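Local structure of hypothetical Membrane Spanning Protein (2FB5) at residues S76-R90 / N115-F127. The protein condenses two ATP molecules into the second messenger cyclic di-AMP as a diadenylate cyclase, and is required for efficient spore formation. Sequence-based numbering, arbitrary orientation.
Sequences SSSFITTAIQHLSAR and NAHLTAPLLESIF
S76 meets L118 at the N-cap of helix 77-90, its CB lying 3.9 Å from L118 CD2; its side chain makes no capping bond, and S76 OG is instead hydrogen-bonded to N143 ND2 and shares a water with L118 O. One turn into the helix, the F79 ring turns its edge to the same carbonyl, with CD2 3.4 Å from L118 O, and F79 CB packs on L118 CD2. The leucine reaches this far because its CG stands anti to the backbone N (chi1 -175°), which sends both methyls into the groove lined by S76, F79 and I80. I80 crosses L118 at about a right angle and also touches L123 CD1.

At A83 the helices come closest: its CA is 4.8 Å from that of A120, and A83 CB meets A120 CB at 4.1 Å. With alanine on both sides, the helix axes approach to 8.6 Å and cross at -39°. L123 fills the flank beside A83.

E124 is the polar knob of the interface, held among A83, H86, L87 and R90. H86 ND1 donates to E124 OE2 (2.7 Å), with the carboxylate nearly perpendicular to the imidazole. Next along the helix, L87 CD2 rests on F127 CB; L123 and F127 continue onto V138, joining the helix pair to the central sheet. R90, its chain extended from CG to NE, places NH1 2.8 Å from E124 OE1 and brings NH2 to the same oxygen from the same face, completing an end-on salt bridge. Both carboxylate oxygens are thus engaged from above their plane, by residues one helical turn apart. This pairing probably favours the ionised glutamate and ties helix 120-126 to the C-terminal half of helix 77-90 within the nucleotide-binding domain, beside the apolar packing that runs from L118 through A83 and L123 to L87 and F127.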
ATOM      1  N   SER A  76      12.291  -0.805 -17.008  1.00 22.80           N
ATOM      2  CA  SER A  76      13.345  -1.443 -17.790  1.00 23.93           C
ATOM      3  C   SER A  76      14.160  -2.521 -17.056  1.00 24.20           C
ATOM      4  O   SER A  76      15.264  -2.838 -17.472  1.00 24.55           O
ATOM      5  CB  SER A  76      14.295  -0.378 -18.359  1.00 23.60           C
ATOM      6  OG  SER A  76      13.633   0.445 -19.305  1.00 22.75           O
ATOM      7  N   SER A  77      13.630  -3.106 -15.993  1.00 25.02           N
ATOM      8  CA  SER A  77      14.452  -4.034 -15.205  1.00 26.34           C
ATOM      9  C   SER A  77      14.805  -5.319 -15.954  1.00 26.16           C
ATOM     10  O   SER A  77      15.853  -5.896 -15.702  1.00 26.38           O
ATOM     11  CB  SER A  77      13.835  -4.328 -13.822  1.00 26.78           C
ATOM     12  OG  SER A  77      12.673  -5.130 -13.979  1.00 28.98           O
ATOM     13  N   SER A  78      13.975  -5.757 -16.903  1.00 26.81           N
ATOM     14  CA  SER A  78      14.329  -6.953 -17.654  1.00 26.67           C
ATOM     15  C   SER A  78      15.519  -6.691 -18.598  1.00 26.07           C
ATOM     16  O   SER A  78      16.417  -7.525 -18.719  1.00 25.63           O
ATOM     17  CB  SER A  78      13.121  -7.548 -18.386  1.00 27.90           C
ATOM     18  OG  SER A  78      12.631  -6.667 -19.380  1.00 32.28           O
ATOM     19  N   PHE A  79      15.544  -5.510 -19.218  1.00 25.26           N
ATOM     20  CA  PHE A  79      16.647  -5.086 -20.085  1.00 24.72           C
ATOM     21  C   PHE A  79      17.950  -4.936 -19.293  1.00 24.43           C
ATOM     22  O   PHE A  79      19.021  -5.341 -19.751  1.00 24.11           O
ATOM     23  CB  PHE A  79      16.305  -3.736 -20.723  1.00 25.44           C
ATOM     24  CG  PHE A  79      15.336  -3.807 -21.876  1.00 27.65           C
ATOM     25  CD1 PHE A  79      14.730  -5.009 -22.258  1.00 29.38           C
ATOM     26  CD2 PHE A  79      15.029  -2.640 -22.590  1.00 30.91           C
ATOM     27  CE1 PHE A  79      13.829  -5.060 -23.335  1.00 30.09           C
ATOM     28  CE2 PHE A  79      14.150  -2.660 -23.682  1.00 30.60           C
ATOM     29  CZ  PHE A  79      13.537  -3.885 -24.060  1.00 31.28           C
ATOM     30  N   ILE A  80      17.850  -4.317 -18.119  1.00 23.45           N
ATOM     31  CA  ILE A  80      18.997  -4.163 -17.218  1.00 23.53           C
ATOM     32  C   ILE A  80      19.513  -5.555 -16.804  1.00 24.53           C
ATOM     33  O   ILE A  80      20.706  -5.813 -16.886  1.00 24.88           O
ATOM     34  CB  ILE A  80      18.633  -3.293 -15.984  1.00 23.34           C
ATOM     35  CG1 ILE A  80      18.223  -1.879 -16.432  1.00 22.35           C
ATOM     36  CG2 ILE A  80      19.806  -3.231 -14.990  1.00 22.69           C
ATOM     37  CD1 ILE A  80      17.650  -0.963 -15.295  1.00 23.03           C
ATOM     38  N   THR A  81      18.604  -6.445 -16.401  1.00 24.62           N
ATOM     39  CA  THR A  81      18.961  -7.818 -16.002  1.00 25.47           C
ATOM     40  C   THR A  81      19.660  -8.570 -17.148  1.00 25.41           C
ATOM     41  O   THR A  81      20.696  -9.198 -16.950  1.00 25.77           O
ATOM     42  CB  THR A  81      17.698  -8.595 -15.521  1.00 25.46           C
ATOM     43  OG1 THR A  81      17.160  -7.956 -14.356  1.00 26.90           O
ATOM     44  CG2 THR A  81      18.031 -10.041 -15.167  1.00 26.98           C
ATOM     45  N   THR A  82      19.103  -8.484 -18.353  1.00 25.44           N
ATOM     46  CA  THR A  82      19.739  -9.096 -19.523  1.00 25.45           C
ATOM     47  C   THR A  82      21.168  -8.582 -19.743  1.00 25.51           C
ATOM     48  O   THR A  82      22.105  -9.369 -19.915  1.00 24.84           O
ATOM     49  CB  THR A  82      18.899  -8.866 -20.784  1.00 25.49           C
ATOM     50  OG1 THR A  82      17.622  -9.484 -20.604  1.00 25.29           O
ATOM     51  CG2 THR A  82      19.581  -9.449 -22.008  1.00 25.42           C
ATOM     52  N   ALA A  83      21.334  -7.263 -19.716  1.00 25.45           N
ATOM     53  CA  ALA A  83      22.652  -6.664 -19.899  1.00 25.82           C
ATOM     54  C   ALA A  83      23.628  -7.170 -18.829  1.00 26.18           C
ATOM     55  O   ALA A  83      24.752  -7.564 -19.146  1.00 26.26           O
ATOM     56  CB  ALA A  83      22.564  -5.138 -19.886  1.00 24.84           C
ATOM     57  N   ILE A  84      23.181  -7.168 -17.574  1.00 26.85           N
ATOM     58  CA  ILE A  84      23.989  -7.625 -16.445  1.00 27.70           C
ATOM     59  C   ILE A  84      24.439  -9.080 -16.581  1.00 27.65           C
ATOM     60  O   ILE A  84      25.588  -9.396 -16.291  1.00 27.72           O
ATOM     61  CB  ILE A  84      23.230  -7.442 -15.102  1.00 28.37           C
ATOM     62  CG1 ILE A  84      23.143  -5.949 -14.716  1.00 28.53           C
ATOM     63  CG2 ILE A  84      23.872  -8.258 -13.990  1.00 28.90           C
ATOM     64  CD1 ILE A  84      24.453  -5.275 -14.479  1.00 31.46           C
ATOM     65  N   GLN A  85      23.524  -9.947 -17.008  1.00 28.00           N
ATOM     66  CA  GLN A  85      23.824 -11.358 -17.258  1.00 28.92           C
ATOM     67  C   GLN A  85      24.918 -11.490 -18.307  1.00 28.47           C
ATOM     68  O   GLN A  85      25.854 -12.270 -18.134  1.00 29.08           O
ATOM     69  CB  GLN A  85      22.569 -12.109 -17.722  1.00 28.38           C
ATOM     70  CG  GLN A  85      21.504 -12.339 -16.638  1.00 30.60           C
ATOM     71  CD  GLN A  85      20.158 -12.837 -17.200  1.00 31.43           C
ATOM     72  OE1 GLN A  85      19.882 -12.737 -18.399  1.00 36.29           O
ATOM     73  NE2 GLN A  85      19.318 -13.363 -16.323  1.00 36.18           N
ATOM     74  N   HIS A  86      24.799 -10.725 -19.392  1.00 27.88           N
ATOM     75  CA  HIS A  86      25.755 -10.770 -20.491  1.00 27.22           C
ATOM     76  C   HIS A  86      27.123 -10.246 -20.100  1.00 26.74           C
ATOM     77  O   HIS A  86      28.147 -10.847 -20.438  1.00 26.10           O
ATOM     78  CB  HIS A  86      25.213  -9.988 -21.686  1.00 27.95           C
ATOM     79  CG  HIS A  86      24.092 -10.680 -22.393  1.00 30.55           C
ATOM     80  ND1 HIS A  86      23.304 -10.052 -23.333  1.00 33.56           N
ATOM     81  CD2 HIS A  86      23.620 -11.945 -22.294  1.00 32.75           C
ATOM     82  CE1 HIS A  86      22.405 -10.904 -23.795  1.00 33.14           C
ATOM     83  NE2 HIS A  86      22.573 -12.059 -23.176  1.00 33.98           N
ATOM     84  N   LEU A  87      27.132  -9.127 -19.375  1.00 25.85           N
ATOM     85  CA  LEU A  87      28.365  -8.551 -18.861  1.00 25.89           C
ATOM     86  C   LEU A  87      29.049  -9.487 -17.866  1.00 26.17           C
ATOM     87  O   LEU A  87      30.272  -9.643 -17.895  1.00 26.24           O
ATOM     88  CB  LEU A  87      28.093  -7.182 -18.218  1.00 25.37           C
ATOM     89  CG  LEU A  87      27.618  -6.108 -19.216  1.00 25.62           C
ATOM     90  CD1 LEU A  87      26.863  -4.973 -18.518  1.00 25.72           C
ATOM     91  CD2 LEU A  87      28.788  -5.569 -20.016  1.00 25.25           C
ATOM     92  N   SER A  88      28.259 -10.093 -16.983  1.00 26.62           N
ATOM     93  CA  SER A  88      28.782 -11.060 -16.014  1.00 27.34           C
ATOM     94  C   SER A  88      29.488 -12.228 -16.711  1.00 27.72           C
ATOM     95  O   SER A  88      30.623 -12.564 -16.380  1.00 27.95           O
ATOM     96  CB  SER A  88      27.657 -11.587 -15.122  1.00 27.19           C
ATOM     97  OG  SER A  88      28.158 -12.579 -14.242  1.00 28.22           O
ATOM     98  N   ALA A  89      28.814 -12.823 -17.692  1.00 28.50           N
ATOM     99  CA  ALA A  89      29.366 -13.945 -18.449  1.00 29.00           C
ATOM    100  C   ALA A  89      30.718 -13.610 -19.094  1.00 30.02           C
ATOM    101  O   ALA A  89      31.641 -14.440 -19.099  1.00 30.50           O
ATOM    102  CB  ALA A  89      28.370 -14.396 -19.490  1.00 29.15           C
ATOM    103  N   ARG A  90      30.833 -12.390 -19.617  1.00 29.80           N
ATOM    104  CA  ARG A  90      32.030 -11.930 -20.306  1.00 30.83           C
ATOM    105  C   ARG A  90      33.055 -11.359 -19.317  1.00 30.34           C
ATOM    106  O   ARG A  90      34.162 -10.995 -19.709  1.00 30.16           O
ATOM    107  CB  ARG A  90      31.658 -10.862 -21.355  1.00 30.35           C
ATOM    108  CG  ARG A  90      30.781 -11.363 -22.523  1.00 32.56           C
ATOM    109  CD  ARG A  90      30.099 -10.185 -23.255  1.00 33.95           C
ATOM    110  NE  ARG A  90      28.897 -10.580 -24.004  1.00 41.47           N
ATOM    111  CZ  ARG A  90      27.883  -9.762 -24.318  1.00 43.18           C
ATOM    112  NH1 ARG A  90      27.898  -8.480 -23.955  1.00 43.44           N
ATOM    113  NH2 ARG A  90      26.839 -10.229 -24.997  1.00 44.76           N
ATOM    114  N   ASN A 115      21.133  10.798 -22.478  1.00 20.31           N
ATOM    115  CA  ASN A 115      19.664  10.875 -22.530  1.00 20.08           C
ATOM    116  C   ASN A 115      19.095   9.891 -23.569  1.00 19.71           C
ATOM    117  O   ASN A 115      18.225  10.255 -24.369  1.00 19.72           O
ATOM    118  CB  ASN A 115      19.192  12.305 -22.830  1.00 20.57           C
ATOM    119  CG  ASN A 115      19.559  13.287 -21.731  1.00 22.58           C
ATOM    120  OD1 ASN A 115      19.582  12.935 -20.558  1.00 23.24           O
ATOM    121  ND2 ASN A 115      19.836  14.527 -22.109  1.00 24.95           N
ATOM    122  N   ALA A 116      19.582   8.649 -23.529  1.00 19.07           N
ATOM    123  CA  ALA A 116      19.255   7.617 -24.543  1.00 19.12           C
ATOM    124  C   ALA A 116      18.175   6.646 -24.102  1.00 19.57           C
ATOM    125  O   ALA A 116      18.008   6.393 -22.909  1.00 19.51           O
ATOM    126  CB  ALA A 116      20.510   6.820 -24.881  1.00 18.54           C
ATOM    127  N   HIS A 117      17.479   6.068 -25.080  1.00 19.61           N
ATOM    128  CA  HIS A 117      16.603   4.943 -24.849  1.00 20.42           C
ATOM    129  C   HIS A 117      17.440   3.803 -24.258  1.00 20.77           C
ATOM    130  O   HIS A 117      18.494   3.436 -24.796  1.00 20.14           O
ATOM    131  CB  HIS A 117      15.927   4.542 -26.182  1.00 21.00           C
ATOM    132  CG  HIS A 117      15.080   3.306 -26.108  1.00 23.00           C
ATOM    133  ND1 HIS A 117      14.052   3.152 -25.199  1.00 24.61           N
ATOM    134  CD2 HIS A 117      15.071   2.189 -26.879  1.00 25.39           C
ATOM    135  CE1 HIS A 117      13.474   1.975 -25.387  1.00 25.41           C
ATOM    136  NE2 HIS A 117      14.077   1.370 -26.398  1.00 25.85           N
ATOM    137  N   LEU A 118      16.995   3.269 -23.121  1.00 21.14           N
ATOM    138  CA  LEU A 118      17.727   2.183 -22.470  1.00 21.00           C
ATOM    139  C   LEU A 118      17.422   0.882 -23.175  1.00 21.40           C
ATOM    140  O   LEU A 118      16.255   0.484 -23.263  1.00 20.47           O
ATOM    141  CB  LEU A 118      17.329   2.054 -21.005  1.00 21.02           C
ATOM    142  CG  LEU A 118      18.090   1.041 -20.127  1.00 21.41           C
ATOM    143  CD1 LEU A 118      17.929   1.420 -18.681  1.00 21.39           C
ATOM    144  CD2 LEU A 118      17.630  -0.400 -20.335  1.00 20.20           C
ATOM    145  N   THR A 119      18.471   0.227 -23.684  1.00 21.63           N
ATOM    146  CA  THR A 119      18.339  -1.130 -24.238  1.00 21.73           C
ATOM    147  C   THR A 119      19.512  -1.925 -23.695  1.00 21.48           C
ATOM    148  O   THR A 119      20.507  -1.340 -23.272  1.00 21.37           O
ATOM    149  CB  THR A 119      18.452  -1.184 -25.768  1.00 21.91           C
ATOM    150  OG1 THR A 119      19.705  -0.621 -26.186  1.00 20.33           O
ATOM    151  CG2 THR A 119      17.283  -0.489 -26.459  1.00 23.59           C
ATOM    152  N   ALA A 120      19.399  -3.247 -23.698  1.00 21.30           N
ATOM    153  CA  ALA A 120      20.526  -4.080 -23.312  1.00 21.93           C
ATOM    154  C   ALA A 120      21.755  -3.909 -24.229  1.00 21.98           C
ATOM    155  O   ALA A 120      22.852  -3.694 -23.713  1.00 22.83           O
ATOM    156  CB  ALA A 120      20.104  -5.552 -23.163  1.00 22.60           C
ATOM    157  N   PRO A 121      21.600  -3.977 -25.579  1.00 22.32           N
ATOM    158  CA  PRO A 121      22.803  -3.714 -26.391  1.00 22.44           C
ATOM    159  C   PRO A 121      23.541  -2.402 -26.027  1.00 22.53           C
ATOM    160  O   PRO A 121      24.770  -2.376 -26.014  1.00 22.62           O
ATOM    161  CB  PRO A 121      22.258  -3.650 -27.814  1.00 22.45           C
ATOM    162  CG  PRO A 121      21.069  -4.603 -27.791  1.00 22.74           C
ATOM    163  CD  PRO A 121      20.446  -4.354 -26.428  1.00 22.84           C
ATOM    164  N   LEU A 122      22.812  -1.330 -25.730  1.00 21.93           N
ATOM    165  CA  LEU A 122      23.496  -0.077 -25.423  1.00 22.02           C
ATOM    166  C   LEU A 122      24.258  -0.148 -24.089  1.00 21.89           C
ATOM    167  O   LEU A 122      25.407   0.321 -23.975  1.00 22.90           O
ATOM    168  CB  LEU A 122      22.529   1.112 -25.475  1.00 21.55           C
ATOM    169  CG  LEU A 122      23.118   2.475 -25.070  1.00 22.74           C
ATOM    170  CD1 LEU A 122      24.343   2.840 -25.915  1.00 22.99           C
ATOM    171  CD2 LEU A 122      22.062   3.564 -25.189  1.00 22.09           C
ATOM    172  N   LEU A 123      23.645  -0.742 -23.077  1.00 22.39           N
ATOM    173  CA  LEU A 123      24.333  -0.895 -21.786  1.00 22.71           C
ATOM    174  C   LEU A 123      25.589  -1.746 -21.971  1.00 23.39           C
ATOM    175  O   LEU A 123      26.648  -1.453 -21.408  1.00 23.28           O
ATOM    176  CB  LEU A 123      23.412  -1.539 -20.743  1.00 22.45           C
ATOM    177  CG  LEU A 123      22.265  -0.703 -20.174  1.00 22.05           C
ATOM    178  CD1 LEU A 123      21.282  -1.597 -19.431  1.00 21.14           C
ATOM    179  CD2 LEU A 123      22.828   0.375 -19.243  1.00 20.81           C
ATOM    180  N   GLU A 124      25.469  -2.808 -22.763  1.00 23.47           N
ATOM    181  CA  GLU A 124      26.605  -3.704 -22.972  1.00 24.36           C
ATOM    182  C   GLU A 124      27.723  -3.035 -23.768  1.00 24.01           C
ATOM    183  O   GLU A 124      28.898  -3.272 -23.510  1.00 24.84           O
ATOM    184  CB  GLU A 124      26.161  -5.004 -23.646  1.00 23.79           C
ATOM    185  CG  GLU A 124      25.230  -5.871 -22.799  1.00 24.29           C
ATOM    186  CD  GLU A 124      24.608  -7.000 -23.614  1.00 26.64           C
ATOM    187  OE1 GLU A 124      25.324  -7.549 -24.473  1.00 31.28           O
ATOM    188  OE2 GLU A 124      23.427  -7.342 -23.406  1.00 28.51           O
ATOM    189  N   SER A 125      27.343  -2.191 -24.724  1.00 23.72           N
ATOM    190  CA  SER A 125      28.284  -1.427 -25.522  1.00 23.07           C
ATOM    191  C   SER A 125      29.059  -0.428 -24.641  1.00 22.79           C
ATOM    192  O   SER A 125      30.286  -0.301 -24.751  1.00 21.79           O
ATOM    193  CB  SER A 125      27.520  -0.702 -26.632  1.00 23.75           C
ATOM    194  OG  SER A 125      28.375   0.123 -27.395  1.00 25.23           O
ATOM    195  N   ILE A 126      28.346   0.263 -23.759  1.00 22.06           N
ATOM    196  CA  ILE A 126      28.973   1.244 -22.852  1.00 22.50           C
ATOM    197  C   ILE A 126      30.091   0.619 -22.015  1.00 22.82           C
ATOM    198  O   ILE A 126      31.137   1.243 -21.803  1.00 23.35           O
ATOM    199  CB  ILE A 126      27.921   1.922 -21.937  1.00 21.97           C
ATOM    200  CG1 ILE A 126      27.059   2.886 -22.776  1.00 22.61           C
ATOM    201  CG2 ILE A 126      28.607   2.687 -20.757  1.00 21.83           C
ATOM    202  CD1 ILE A 126      25.710   3.299 -22.126  1.00 22.11           C
ATOM    203  N   PHE A 127      29.868  -0.612 -21.547  1.00 23.41           N
ATOM    204  CA  PHE A 127      30.825  -1.299 -20.668  1.00 24.07           C
ATOM    205  C   PHE A 127      31.755  -2.292 -21.373  1.00 25.31           C
ATOM    206  O   PHE A 127      32.403  -3.138 -20.720  1.00 24.94           O
ATOM    207  CB  PHE A 127      30.079  -1.979 -19.513  1.00 23.77           C
ATOM    208  CG  PHE A 127      29.445  -1.008 -18.580  1.00 23.91           C
ATOM    209  CD1 PHE A 127      30.235  -0.190 -17.786  1.00 22.32           C
ATOM    210  CD2 PHE A 127      28.072  -0.872 -18.525  1.00 22.82           C
ATOM    211  CE1 PHE A 127      29.661   0.735 -16.920  1.00 23.65           C
ATOM    212  CE2 PHE A 127      27.493   0.045 -17.654  1.00 23.89           C
ATOM    213  CZ  PHE A 127      28.303   0.851 -16.851  1.00 22.46           C
TER
HETATM  214  O   HOH W   1      13.798   0.900 -21.916  1.00 24.74           O